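Local coordinates for protein ultraspiracle (Drosophila melanogaster, PDB 1HG4) that acts as a nuclear hormone receptor and transcription factor, with a ligand-binding domain that holds a phospholipid in its pocket and is locked in an inactive conformation, at residues S162-K167 with L233-S238; L93-A98 with R176-L181; V64-M69 with I184-P189. All coordinates share one frame; numbering follows the deposited sequence.

Interaction 1 (S162-K167 with L233-S238)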
ATOM      1  N   SER A 162     -21.377 -24.102  16.043  1.00 30.39           N
ATOM      2  CA  SER A 162     -21.337 -23.313  17.271  1.00 31.53           C
ATOM      3  C   SER A 162     -20.561 -22.008  17.101  1.00 32.79           C
ATOM      4  O   SER A 162     -21.027 -20.939  17.502  1.00 33.02           O
ATOM      5  CB  SER A 162     -20.709 -24.127  18.392  1.00 30.63           C
ATOM      6  OG  SER A 162     -21.477 -25.290  18.642  1.00 35.01           O
ATOM      7  N   GLU A 163     -19.380 -22.106  16.493  1.00 32.48           N
ATOM      8  CA  GLU A 163     -18.513 -20.955  16.285  1.00 32.27           C
ATOM      9  C   GLU A 163     -18.861 -20.035  15.111  1.00 32.02           C
ATOM     10  O   GLU A 163     -18.464 -18.873  15.088  1.00 30.96           O
ATOM     11  CB  GLU A 163     -17.072 -21.439  16.169  1.00 32.20           C
ATOM     12  CG  GLU A 163     -16.577 -22.084  17.451  1.00 33.39           C
ATOM     13  CD  GLU A 163     -15.154 -22.601  17.349  1.00 35.74           C
ATOM     14  OE1 GLU A 163     -14.273 -21.835  16.897  1.00 35.95           O
ATOM     15  OE2 GLU A 163     -14.912 -23.771  17.736  1.00 37.13           O
ATOM     16  N   LEU A 164     -19.613 -20.535  14.144  1.00 31.24           N
ATOM     17  CA  LEU A 164     -19.978 -19.710  13.009  1.00 30.37           C
ATOM     18  C   LEU A 164     -21.483 -19.503  12.886  1.00 30.87           C
ATOM     19  O   LEU A 164     -21.975 -18.395  13.126  1.00 30.57           O
ATOM     20  CB  LEU A 164     -19.409 -20.318  11.727  1.00 30.49           C
ATOM     21  CG  LEU A 164     -17.875 -20.446  11.723  1.00 30.62           C
ATOM     22  CD1 LEU A 164     -17.418 -21.224  10.503  1.00 28.48           C
ATOM     23  CD2 LEU A 164     -17.224 -19.055  11.759  1.00 28.15           C
ATOM     24  N   SER A 165     -22.214 -20.561  12.532  1.00 29.59           N
ATOM     25  CA  SER A 165     -23.669 -20.472  12.368  1.00 29.53           C
ATOM     26  C   SER A 165     -24.404 -19.807  13.534  1.00 29.30           C
ATOM     27  O   SER A 165     -25.129 -18.831  13.343  1.00 29.42           O
ATOM     28  CB  SER A 165     -24.263 -21.863  12.131  1.00 29.08           C
ATOM     29  OG  SER A 165     -23.785 -22.430  10.923  1.00 27.38           O
ATOM     30  N   VAL A 166     -24.222 -20.337  14.737  1.00 29.15           N
ATOM     31  CA  VAL A 166     -24.879 -19.784  15.916  1.00 30.60           C
ATOM     32  C   VAL A 166     -24.552 -18.312  16.120  1.00 30.95           C
ATOM     33  O   VAL A 166     -25.455 -17.493  16.256  1.00 31.55           O
ATOM     34  CB  VAL A 166     -24.505 -20.593  17.204  1.00 30.85           C
ATOM     35  CG1 VAL A 166     -24.999 -19.880  18.460  1.00 29.10           C
ATOM     36  CG2 VAL A 166     -25.124 -21.980  17.132  1.00 28.25           C
ATOM     37  N   LYS A 167     -23.269 -17.972  16.123  1.00 32.17           N
ATOM     38  CA  LYS A 167     -22.873 -16.586  16.325  1.00 33.65           C
ATOM     39  C   LYS A 167     -23.353 -15.660  15.211  1.00 33.50           C
ATOM     40  O   LYS A 167     -23.680 -14.505  15.472  1.00 33.08           O
ATOM     41  CB  LYS A 167     -21.357 -16.496  16.523  1.00 35.20           C
ATOM     42  CG  LYS A 167     -20.912 -17.152  17.830  1.00 36.62           C
ATOM     43  CD  LYS A 167     -19.441 -16.929  18.125  1.00 40.73           C
ATOM     44  CE  LYS A 167     -19.065 -17.518  19.474  1.00 40.85           C
ATOM     45  NZ  LYS A 167     -17.622 -17.290  19.769  1.00 45.38           N
ATOM     46  N   LEU A 233     -13.836 -14.048  11.347  1.00 30.08           N
ATOM     47  CA  LEU A 233     -12.789 -14.456  10.404  1.00 28.55           C
ATOM     48  C   LEU A 233     -11.732 -15.393  10.981  1.00 27.54           C
ATOM     49  O   LEU A 233     -11.376 -16.392  10.351  1.00 26.83           O
ATOM     50  CB  LEU A 233     -12.114 -13.227   9.789  1.00 27.10           C
ATOM     51  CG  LEU A 233     -13.017 -12.415   8.858  1.00 27.36           C
ATOM     52  CD1 LEU A 233     -12.237 -11.236   8.289  1.00 24.72           C
ATOM     53  CD2 LEU A 233     -13.545 -13.306   7.743  1.00 26.86           C
ATOM     54  N   PRO A 234     -11.202 -15.079  12.173  1.00 26.62           N
ATOM     55  CA  PRO A 234     -10.190 -15.954  12.768  1.00 27.45           C
ATOM     56  C   PRO A 234     -10.736 -17.364  13.043  1.00 26.24           C
ATOM     57  O   PRO A 234     -10.038 -18.364  12.864  1.00 26.64           O
ATOM     58  CB  PRO A 234      -9.805 -15.214  14.044  1.00 25.90           C
ATOM     59  CG  PRO A 234      -9.955 -13.799  13.649  1.00 28.29           C
ATOM     60  CD  PRO A 234     -11.282 -13.815  12.916  1.00 27.63           C
ATOM     61  N   ALA A 235     -11.982 -17.441  13.476  1.00 25.81           N
ATOM     62  CA  ALA A 235     -12.587 -18.731  13.759  1.00 28.42           C
ATOM     63  C   ALA A 235     -12.798 -19.484  12.444  1.00 29.16           C
ATOM     64  O   ALA A 235     -12.697 -20.710  12.390  1.00 29.55           O
ATOM     65  CB  ALA A 235     -13.914 -18.539  14.492  1.00 27.66           C
ATOM     66  N   LEU A 236     -13.078 -18.743  11.378  1.00 30.40           N
ATOM     67  CA  LEU A 236     -13.283 -19.361  10.077  1.00 31.20           C
ATOM     68  C   LEU A 236     -11.962 -19.965   9.608  1.00 31.19           C
ATOM     69  O   LEU A 236     -11.917 -21.100   9.127  1.00 30.89           O
ATOM     70  CB  LEU A 236     -13.770 -18.327   9.059  1.00 29.58           C
ATOM     71  CG  LEU A 236     -14.932 -18.744   8.154  1.00 31.02           C
ATOM     72  CD1 LEU A 236     -15.128 -17.680   7.073  1.00 31.61           C
ATOM     73  CD2 LEU A 236     -14.662 -20.102   7.524  1.00 29.97           C
ATOM     74  N   ARG A 237     -10.881 -19.206   9.756  1.00 32.02           N
ATOM     75  CA  ARG A 237      -9.563 -19.682   9.340  1.00 32.13           C
ATOM     76  C   ARG A 237      -9.119 -20.919  10.115  1.00 30.63           C
ATOM     77  O   ARG A 237      -8.623 -21.881   9.536  1.00 29.49           O
ATOM     78  CB  ARG A 237      -8.508 -18.589   9.518  1.00 35.78           C
ATOM     79  CG  ARG A 237      -7.145 -19.017   8.999  1.00 40.54           C
ATOM     80  CD  ARG A 237      -6.074 -17.963   9.180  1.00 46.19           C
ATOM     81  NE  ARG A 237      -4.774 -18.467   8.735  1.00 52.36           N
ATOM     82  CZ  ARG A 237      -3.617 -17.830   8.897  1.00 53.85           C
ATOM     83  NH1 ARG A 237      -3.583 -16.647   9.498  1.00 55.78           N
ATOM     84  NH2 ARG A 237      -2.490 -18.380   8.460  1.00 55.30           N
ATOM     85  N   SER A 238      -9.291 -20.889  11.429  1.00 29.25           N
ATOM     86  CA  SER A 238      -8.907 -22.018  12.255  1.00 29.74           C
ATOM     87  C   SER A 238      -9.647 -23.301  11.873  1.00 28.22           C
ATOM     88  O   SER A 238      -9.041 -24.349  11.714  1.00 28.07           O
ATOM     89  CB  SER A 238      -9.167 -21.700  13.723  1.00 31.30           C
ATOM     90  OG  SER A 238      -8.656 -22.738  14.541  1.00 34.40           O
TER
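E163 and L164 meet A235 and L236 where two helices of the all-helical nuclear receptor ligand-binding domain pass each other. The local axes come within 9.8 Å, and their N-to-C directions lie 138° apart, so the helices run roughly antiparallel but splayed. E163 and A235 form the nearest backbone pair, with CA atoms 6.8 Å apart. The turn 162-166 is widened to a pi-type turn. Helix 225-250 is kinked near L233 and P234, whose backbone N atoms make no bond to the preceding turn.

A235 is the small residue of the interface. Its methyl points at the other helix and is touched by two side chains. L164 brings its CD2 to 4.3 Å from A235 CB. E163 reaches the same methyl with its carboxylate. E163 CG is anti to the carbonyl carbon (chi1 -64°), the chain runs on extended, and E163 OE1 ends 4.1 Å from A235 CB. This is van der Waals contact and not a polar bond. The charge of E163 has its partner in R159, one turn earlier on its own helix, which forms a salt bridge with OE2.

L164 and L236 take the buried side. Both also touch I94 of helix 78-100, so the contact continues into the middle of the domain. The side chain of L236 is about 10 Å from the bound phospholipid. Both methyls of L164 meet L236: L164 CD2 sits 4.2 Å from L236 N, and L164 CD1 lies 4.2 Å from L236 CD2.

Interaction 2 (L93-A98 with R176-L181)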
ATOM      1  N   LEU A  93     -15.857 -21.861   1.071  1.00 24.63           N
ATOM      2  CA  LEU A  93     -16.857 -22.935   1.110  1.00 24.00           C
ATOM      3  C   LEU A  93     -17.497 -23.046   2.490  1.00 22.82           C
ATOM      4  O   LEU A  93     -18.720 -23.089   2.605  1.00 22.22           O
ATOM      5  CB  LEU A  93     -16.249 -24.283   0.722  1.00 24.56           C
ATOM      6  CG  LEU A  93     -15.726 -24.391  -0.711  1.00 27.73           C
ATOM      7  CD1 LEU A  93     -15.454 -25.845  -1.058  1.00 27.74           C
ATOM      8  CD2 LEU A  93     -16.738 -23.828  -1.664  1.00 29.43           C
ATOM      9  N   ILE A  94     -16.672 -23.070   3.534  1.00 22.95           N
ATOM     10  CA  ILE A  94     -17.175 -23.184   4.898  1.00 23.56           C
ATOM     11  C   ILE A  94     -18.040 -22.008   5.320  1.00 23.85           C
ATOM     12  O   ILE A  94     -18.946 -22.178   6.131  1.00 25.50           O
ATOM     13  CB  ILE A  94     -16.016 -23.366   5.899  1.00 24.19           C
ATOM     14  CG1 ILE A  94     -15.352 -24.718   5.649  1.00 24.46           C
ATOM     15  CG2 ILE A  94     -16.531 -23.294   7.339  1.00 21.45           C
ATOM     16  CD1 ILE A  94     -14.161 -24.977   6.540  1.00 25.90           C
ATOM     17  N   ALA A  95     -17.772 -20.823   4.777  1.00 24.36           N
ATOM     18  CA  ALA A  95     -18.575 -19.643   5.107  1.00 25.41           C
ATOM     19  C   ALA A  95     -19.981 -19.869   4.538  1.00 25.43           C
ATOM     20  O   ALA A  95     -20.983 -19.517   5.155  1.00 23.54           O
ATOM     21  CB  ALA A  95     -17.955 -18.375   4.506  1.00 24.81           C
ATOM     22  N   ASN A  96     -20.045 -20.457   3.349  1.00 26.30           N
ATOM     23  CA  ASN A  96     -21.330 -20.757   2.733  1.00 27.86           C
ATOM     24  C   ASN A  96     -22.092 -21.843   3.501  1.00 27.38           C
ATOM     25  O   ASN A  96     -23.313 -21.761   3.599  1.00 26.46           O
ATOM     26  CB  ASN A  96     -21.145 -21.182   1.276  1.00 31.29           C
ATOM     27  CG  ASN A  96     -21.038 -19.991   0.326  1.00 34.81           C
ATOM     28  OD1 ASN A  96     -20.365 -20.055  -0.708  1.00 36.01           O
ATOM     29  ND2 ASN A  96     -21.719 -18.904   0.666  1.00 36.37           N
ATOM     30  N   VAL A  97     -21.400 -22.850   4.043  1.00 25.78           N
ATOM     31  CA  VAL A  97     -22.119 -23.876   4.792  1.00 26.17           C
ATOM     32  C   VAL A  97     -22.595 -23.279   6.112  1.00 24.93           C
ATOM     33  O   VAL A  97     -23.670 -23.618   6.593  1.00 26.14           O
ATOM     34  CB  VAL A  97     -21.270 -25.156   5.089  1.00 26.81           C
ATOM     35  CG1 VAL A  97     -20.521 -25.576   3.860  1.00 28.99           C
ATOM     36  CG2 VAL A  97     -20.326 -24.923   6.234  1.00 32.00           C
ATOM     37  N   ALA A  98     -21.810 -22.373   6.688  1.00 23.45           N
ATOM     38  CA  ALA A  98     -22.212 -21.748   7.946  1.00 23.20           C
ATOM     39  C   ALA A  98     -23.541 -21.002   7.763  1.00 23.48           C
ATOM     40  O   ALA A  98     -24.435 -21.104   8.606  1.00 22.33           O
ATOM     41  CB  ALA A  98     -21.125 -20.788   8.445  1.00 21.10           C
ATOM     42  N   ARG A 176     -25.744  -9.340   2.805  1.00 30.32           N
ATOM     43  CA  ARG A 176     -24.794  -8.329   2.380  1.00 30.23           C
ATOM     44  C   ARG A 176     -23.529  -8.398   3.219  1.00 28.82           C
ATOM     45  O   ARG A 176     -22.424  -8.282   2.704  1.00 29.79           O
ATOM     46  CB  ARG A 176     -25.415  -6.932   2.474  1.00 34.29           C
ATOM     47  CG  ARG A 176     -25.853  -6.349   1.121  1.00 37.37           C
ATOM     48  CD  ARG A 176     -27.333  -6.536   0.833  1.00 40.16           C
ATOM     49  NE  ARG A 176     -27.571  -6.898  -0.564  1.00 43.70           N
ATOM     50  CZ  ARG A 176     -28.763  -7.215  -1.069  1.00 43.56           C
ATOM     51  NH1 ARG A 176     -29.843  -7.206  -0.292  1.00 43.69           N
ATOM     52  NH2 ARG A 176     -28.868  -7.580  -2.341  1.00 42.88           N
ATOM     53  N   GLU A 177     -23.678  -8.599   4.517  1.00 26.92           N
ATOM     54  CA  GLU A 177     -22.503  -8.697   5.374  1.00 27.87           C
ATOM     55  C   GLU A 177     -21.676  -9.955   5.095  1.00 27.61           C
ATOM     56  O   GLU A 177     -20.453  -9.917   5.211  1.00 27.55           O
ATOM     57  CB  GLU A 177     -22.928  -8.645   6.843  1.00 27.87           C
ATOM     58  CG  GLU A 177     -23.788  -7.432   7.116  1.00 28.22           C
ATOM     59  CD  GLU A 177     -24.240  -7.323   8.542  1.00 30.26           C
ATOM     60  OE1 GLU A 177     -24.776  -8.312   9.079  1.00 30.65           O
ATOM     61  OE2 GLU A 177     -24.070  -6.234   9.124  1.00 33.86           O
ATOM     62  N   LEU A 178     -22.325 -11.061   4.711  1.00 26.14           N
ATOM     63  CA  LEU A 178     -21.585 -12.294   4.417  1.00 25.68           C
ATOM     64  C   LEU A 178     -20.773 -12.127   3.125  1.00 24.94           C
ATOM     65  O   LEU A 178     -19.637 -12.598   3.023  1.00 24.44           O
ATOM     66  CB  LEU A 178     -22.532 -13.496   4.273  1.00 25.72           C
ATOM     67  CG  LEU A 178     -21.787 -14.808   3.964  1.00 26.77           C
ATOM     68  CD1 LEU A 178     -21.120 -15.349   5.244  1.00 21.01           C
ATOM     69  CD2 LEU A 178     -22.757 -15.823   3.367  1.00 23.75           C
ATOM     70  N   SER A 179     -21.369 -11.465   2.135  1.00 24.40           N
ATOM     71  CA  SER A 179     -20.670 -11.205   0.887  1.00 23.98           C
ATOM     72  C   SER A 179     -19.408 -10.397   1.168  1.00 23.77           C
ATOM     73  O   SER A 179     -18.363 -10.664   0.580  1.00 24.40           O
ATOM     74  CB  SER A 179     -21.550 -10.425  -0.071  1.00 22.61           C
ATOM     75  OG  SER A 179     -22.609 -11.237  -0.516  1.00 28.74           O
ATOM     76  N   CYS A 180     -19.508  -9.413   2.066  1.00 23.63           N
ATOM     77  CA  CYS A 180     -18.356  -8.583   2.418  1.00 23.79           C
ATOM     78  C   CYS A 180     -17.271  -9.415   3.102  1.00 23.15           C
ATOM     79  O   CYS A 180     -16.084  -9.316   2.759  1.00 23.32           O
ATOM     80  CB  CYS A 180     -18.775  -7.422   3.336  1.00 24.43           C
ATOM     81  SG  CYS A 180     -19.663  -6.060   2.500  1.00 29.33           S
ATOM     82  N   LEU A 181     -17.668 -10.245   4.062  1.00 21.85           N
ATOM     83  CA  LEU A 181     -16.687 -11.084   4.750  1.00 21.20           C
ATOM     84  C   LEU A 181     -15.953 -12.007   3.770  1.00 20.62           C
ATOM     85  O   LEU A 181     -14.730 -12.194   3.859  1.00 20.34           O
ATOM     86  CB  LEU A 181     -17.365 -11.909   5.845  1.00 20.65           C
ATOM     87  CG  LEU A 181     -17.888 -11.104   7.047  1.00 22.62           C
ATOM     88  CD1 LEU A 181     -18.517 -12.063   8.066  1.00 22.47           C
ATOM     89  CD2 LEU A 181     -16.737 -10.333   7.702  1.00 22.95           C
TER
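L178 reaches across to A95 and N96 and carries this contact alone from its side. Its CB points at helix 78-100. The CG atom is trans to the backbone N (chi1 180°), which extends the branched end toward helix 78-100. The two methyls of the fork then part. L178 CD1 lies 4.4 Å from A95 CB. L178 CD1 is also 4.2 Å from A95 O. CD2 turns to N96 and approaches the end of its side chain.

A95 also points its methyl toward the other helix. The nearest backbone pair, A95 CA and L178 CA, is 8.0 Å apart. N96 does not start out toward L178, but the end of its side chain comes nearer. The contact is made by van der Waals touches of the leucine methyls, and it is small, with 94 Å² buried.

Helix 78-100 runs through the centre of the domain, and this site is about 7 Å from the centre of the chain. V97, on the same segment, touches the bound phospholipid. A95 also packs on L236 of helix 225-250, and A98 on L164 of helix 154-171. On the far side, S179 and C180 of helix 175-186 lean on helices 11-24 and 197-218.

Interaction 3 (V64-M69 with I184-P189)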
ATOM      1  N   VAL A  64     -14.335 -20.311  -8.771  1.00 20.90           N
ATOM      2  CA  VAL A  64     -13.405 -19.759  -9.750  1.00 19.94           C
ATOM      3  C   VAL A  64     -14.104 -18.710 -10.617  1.00 21.00           C
ATOM      4  O   VAL A  64     -13.556 -17.636 -10.849  1.00 19.91           O
ATOM      5  CB  VAL A  64     -12.814 -20.884 -10.645  1.00 18.50           C
ATOM      6  CG1 VAL A  64     -12.022 -20.287 -11.790  1.00 13.32           C
ATOM      7  CG2 VAL A  64     -11.930 -21.787  -9.802  1.00 16.91           C
ATOM      8  N   GLU A  65     -15.322 -19.009 -11.072  1.00 22.49           N
ATOM      9  CA  GLU A  65     -16.064 -18.064 -11.902  1.00 22.03           C
ATOM     10  C   GLU A  65     -16.482 -16.863 -11.077  1.00 21.91           C
ATOM     11  O   GLU A  65     -16.603 -15.749 -11.592  1.00 23.21           O
ATOM     12  CB  GLU A  65     -17.282 -18.733 -12.526  1.00 22.31           C
ATOM     13  CG  GLU A  65     -16.928 -19.846 -13.520  1.00 23.25           C
ATOM     14  CD  GLU A  65     -15.888 -19.439 -14.550  1.00 23.93           C
ATOM     15  OE1 GLU A  65     -15.989 -18.336 -15.132  1.00 26.67           O
ATOM     16  OE2 GLU A  65     -14.962 -20.230 -14.788  1.00 25.18           O
ATOM     17  N   TYR A  66     -16.691 -17.091  -9.790  1.00 21.69           N
ATOM     18  CA  TYR A  66     -17.051 -16.015  -8.864  1.00 21.53           C
ATOM     19  C   TYR A  66     -15.904 -15.005  -8.799  1.00 22.01           C
ATOM     20  O   TYR A  66     -16.123 -13.807  -8.993  1.00 22.62           O
ATOM     21  CB  TYR A  66     -17.317 -16.606  -7.478  1.00 21.21           C
ATOM     22  CG  TYR A  66     -17.073 -15.670  -6.322  1.00 21.35           C
ATOM     23  CD1 TYR A  66     -17.911 -14.581  -6.081  1.00 20.54           C
ATOM     24  CD2 TYR A  66     -16.009 -15.894  -5.444  1.00 22.11           C
ATOM     25  CE1 TYR A  66     -17.698 -13.735  -4.978  1.00 20.39           C
ATOM     26  CE2 TYR A  66     -15.786 -15.059  -4.346  1.00 22.23           C
ATOM     27  CZ  TYR A  66     -16.631 -13.989  -4.114  1.00 21.33           C
ATOM     28  OH  TYR A  66     -16.416 -13.221  -2.995  1.00 21.40           O
ATOM     29  N   ALA A  67     -14.691 -15.492  -8.534  1.00 20.98           N
ATOM     30  CA  ALA A  67     -13.509 -14.634  -8.456  1.00 20.98           C
ATOM     31  C   ALA A  67     -13.260 -13.950  -9.798  1.00 22.28           C
ATOM     32  O   ALA A  67     -12.836 -12.803  -9.860  1.00 22.37           O
ATOM     33  CB  ALA A  67     -12.286 -15.459  -8.061  1.00 22.52           C
ATOM     34  N   ARG A  68     -13.549 -14.657 -10.879  1.00 24.23           N
ATOM     35  CA  ARG A  68     -13.339 -14.096 -12.200  1.00 26.44           C
ATOM     36  C   ARG A  68     -14.156 -12.819 -12.428  1.00 26.75           C
ATOM     37  O   ARG A  68     -13.724 -11.920 -13.152  1.00 27.05           O
ATOM     38  CB  ARG A  68     -13.687 -15.137 -13.265  1.00 27.69           C
ATOM     39  CG  ARG A  68     -13.799 -14.556 -14.650  1.00 31.76           C
ATOM     40  CD  ARG A  68     -12.992 -15.333 -15.639  1.00 34.17           C
ATOM     41  NE  ARG A  68     -13.480 -16.689 -15.859  1.00 34.39           N
ATOM     42  CZ  ARG A  68     -12.763 -17.611 -16.489  1.00 35.23           C
ATOM     43  NH1 ARG A  68     -11.556 -17.297 -16.939  1.00 34.36           N
ATOM     44  NH2 ARG A  68     -13.232 -18.838 -16.655  1.00 37.70           N
ATOM     45  N   MET A  69     -15.332 -12.752 -11.809  1.00 25.58           N
ATOM     46  CA  MET A  69     -16.218 -11.602 -11.943  1.00 25.47           C
ATOM     47  C   MET A  69     -16.052 -10.592 -10.821  1.00 23.98           C
ATOM     48  O   MET A  69     -16.755  -9.587 -10.791  1.00 23.39           O
ATOM     49  CB  MET A  69     -17.687 -12.049 -11.993  1.00 25.43           C
ATOM     50  CG  MET A  69     -18.079 -12.764 -13.280  1.00 27.10           C
ATOM     51  SD  MET A  69     -19.819 -13.207 -13.316  1.00 29.49           S
ATOM     52  CE  MET A  69     -19.744 -14.779 -12.363  1.00 29.11           C
ATOM     53  N   ILE A 184     -13.428 -10.013   1.810  1.00 15.00           N
ATOM     54  CA  ILE A 184     -12.265  -9.683   2.641  1.00 16.50           C
ATOM     55  C   ILE A 184     -11.311 -10.882   2.605  1.00 19.32           C
ATOM     56  O   ILE A 184     -10.086 -10.715   2.525  1.00 20.89           O
ATOM     57  CB  ILE A 184     -12.688  -9.367   4.123  1.00 17.36           C
ATOM     58  CG1 ILE A 184     -13.398  -8.026   4.176  1.00 16.18           C
ATOM     59  CG2 ILE A 184     -11.481  -9.345   5.067  1.00 12.35           C
ATOM     60  CD1 ILE A 184     -14.265  -7.877   5.371  1.00 18.03           C
ATOM     61  N   ILE A 185     -11.888 -12.086   2.640  1.00 20.07           N
ATOM     62  CA  ILE A 185     -11.121 -13.322   2.614  1.00 20.01           C
ATOM     63  C   ILE A 185     -10.389 -13.485   1.298  1.00 19.70           C
ATOM     64  O   ILE A 185      -9.179 -13.730   1.281  1.00 21.44           O
ATOM     65  CB  ILE A 185     -12.036 -14.550   2.839  1.00 21.63           C
ATOM     66  CG1 ILE A 185     -12.609 -14.510   4.255  1.00 23.12           C
ATOM     67  CG2 ILE A 185     -11.265 -15.836   2.624  1.00 20.96           C
ATOM     68  CD1 ILE A 185     -13.675 -15.548   4.504  1.00 24.65           C
ATOM     69  N   LEU A 186     -11.118 -13.362   0.197  1.00 19.76           N
ATOM     70  CA  LEU A 186     -10.525 -13.490  -1.136  1.00 20.30           C
ATOM     71  C   LEU A 186      -9.340 -12.547  -1.331  1.00 19.55           C
ATOM     72  O   LEU A 186      -8.253 -12.984  -1.697  1.00 20.87           O
ATOM     73  CB  LEU A 186     -11.570 -13.200  -2.224  1.00 20.19           C
ATOM     74  CG  LEU A 186     -11.072 -13.329  -3.670  1.00 21.26           C
ATOM     75  CD1 LEU A 186     -10.664 -14.775  -3.951  1.00 21.94           C
ATOM     76  CD2 LEU A 186     -12.168 -12.899  -4.635  1.00 20.30           C
ATOM     77  N   TYR A 187      -9.562 -11.259  -1.087  1.00 18.49           N
ATOM     78  CA  TYR A 187      -8.523 -10.227  -1.252  1.00 18.93           C
ATOM     79  C   TYR A 187      -7.484 -10.263  -0.123  1.00 20.51           C
ATOM     80  O   TYR A 187      -7.408  -9.340   0.699  1.00 20.19           O
ATOM     81  CB  TYR A 187      -9.166  -8.831  -1.295  1.00 17.05           C
ATOM     82  CG  TYR A 187     -10.107  -8.604  -2.463  1.00 16.88           C
ATOM     83  CD1 TYR A 187      -9.716  -8.899  -3.761  1.00 15.57           C
ATOM     84  CD2 TYR A 187     -11.374  -8.060  -2.269  1.00 15.23           C
ATOM     85  CE1 TYR A 187     -10.566  -8.655  -4.843  1.00 16.32           C
ATOM     86  CE2 TYR A 187     -12.229  -7.815  -3.342  1.00 15.73           C
ATOM     87  CZ  TYR A 187     -11.812  -8.115  -4.627  1.00 17.02           C
ATOM     88  OH  TYR A 187     -12.629  -7.870  -5.712  1.00 21.60           O
ATOM     89  N   ASN A 188      -6.670 -11.315  -0.104  1.00 20.55           N
ATOM     90  CA  ASN A 188      -5.670 -11.492   0.942  1.00 23.30           C
ATOM     91  C   ASN A 188      -4.271 -11.195   0.388  1.00 25.26           C
ATOM     92  O   ASN A 188      -3.720 -11.966  -0.393  1.00 25.25           O
ATOM     93  CB  ASN A 188      -5.773 -12.923   1.484  1.00 21.07           C
ATOM     94  CG  ASN A 188      -4.774 -13.217   2.590  1.00 22.64           C
ATOM     95  OD1 ASN A 188      -4.727 -14.335   3.105  1.00 23.84           O
ATOM     96  ND2 ASN A 188      -3.972 -12.229   2.956  1.00 20.48           N
ATOM     97  N   PRO A 189      -3.678 -10.067   0.805  1.00 26.70           N
ATOM     98  CA  PRO A 189      -2.352  -9.641   0.358  1.00 27.29           C
ATOM     99  C   PRO A 189      -1.148 -10.225   1.083  1.00 28.29           C
ATOM    100  O   PRO A 189      -0.015 -10.024   0.657  1.00 27.25           O
ATOM    101  CB  PRO A 189      -2.418  -8.132   0.538  1.00 27.68           C
ATOM    102  CG  PRO A 189      -3.169  -8.017   1.847  1.00 26.54           C
ATOM    103  CD  PRO A 189      -4.292  -9.039   1.677  1.00 28.23           C
TER
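Y66 and A67 meet L186 in a buried apolar contact between the C-terminal ends of two helices. Helix 46-68 supplies the first pair, and helix 175-186 supplies the leucine. The nearest CA atoms, those of A67 and L186, are 8.0 Å apart.

L186 points at the other segment. Its CG is trans to the backbone N (chi1 -179°), which carries the fork toward helix 46-68, and with chi2 64° CD2 reaches both partners. L186 CD2 lies 4.2 Å from Y66 CE2 and meets the ring obliquely. L186 CD2 also lies 4.3 Å from A67 CB. One leucine branch thus serves both neighbours. Y66 starts out along the flank of its helix, but its ring swings toward L186. The ring also packs on A17, E18 and A21 of helix 11-24.

The charged pair of 64-69 takes no part in the contact. E65 and R68 bind each other. The guanidinium grips the carboxylate side-on, using NE and NH2. R68 NE donates to E65 OE1 at 3.1 Å, with the oxygen in the guanidinium plane. R68 NH2 forms the salt bridge to E65 OE2 at 2.9 Å, with that oxygen 27° out of the plane. Q265 of helix 258-266 bonds to E65 OE2, so the pair is also tied to the C-terminal part of the chain.

Helix 175-186 stops at the contact. Y187 leaves helical geometry and centres an inverse gamma turn, with N188 N bonded to L186 O at 2.8 Å. Y187 OH bonds to P71 O in the loop that follows helix 46-68. The contact joins two helices of the three-layered antiparallel alpha-helical sandwich known for nuclear receptor ligand-binding domains.

In the fold
Interactions 2 and 3 are buried and share helix 175-186, which meets helix 78-100 near its start and helix 46-68 at its end. Their centres are 13 Å apart. Interaction 1 is partly buried and joins helices 154-171 and 225-250. It touches interaction 2 through S165 OG and A98 O, a probable hydrogen bond of 2.7 Å, and through L236 against I94 and A95. It meets interaction 3 where L233 and L236 pack on I184 and I185. Each contact uses its own leucines: L164 and L236, L178, and L186. Interaction 1 alone brings a charged side chain against its partner segment; interaction 2 brings the amide of N96; in interaction 3 the charged pair stays within 64-69.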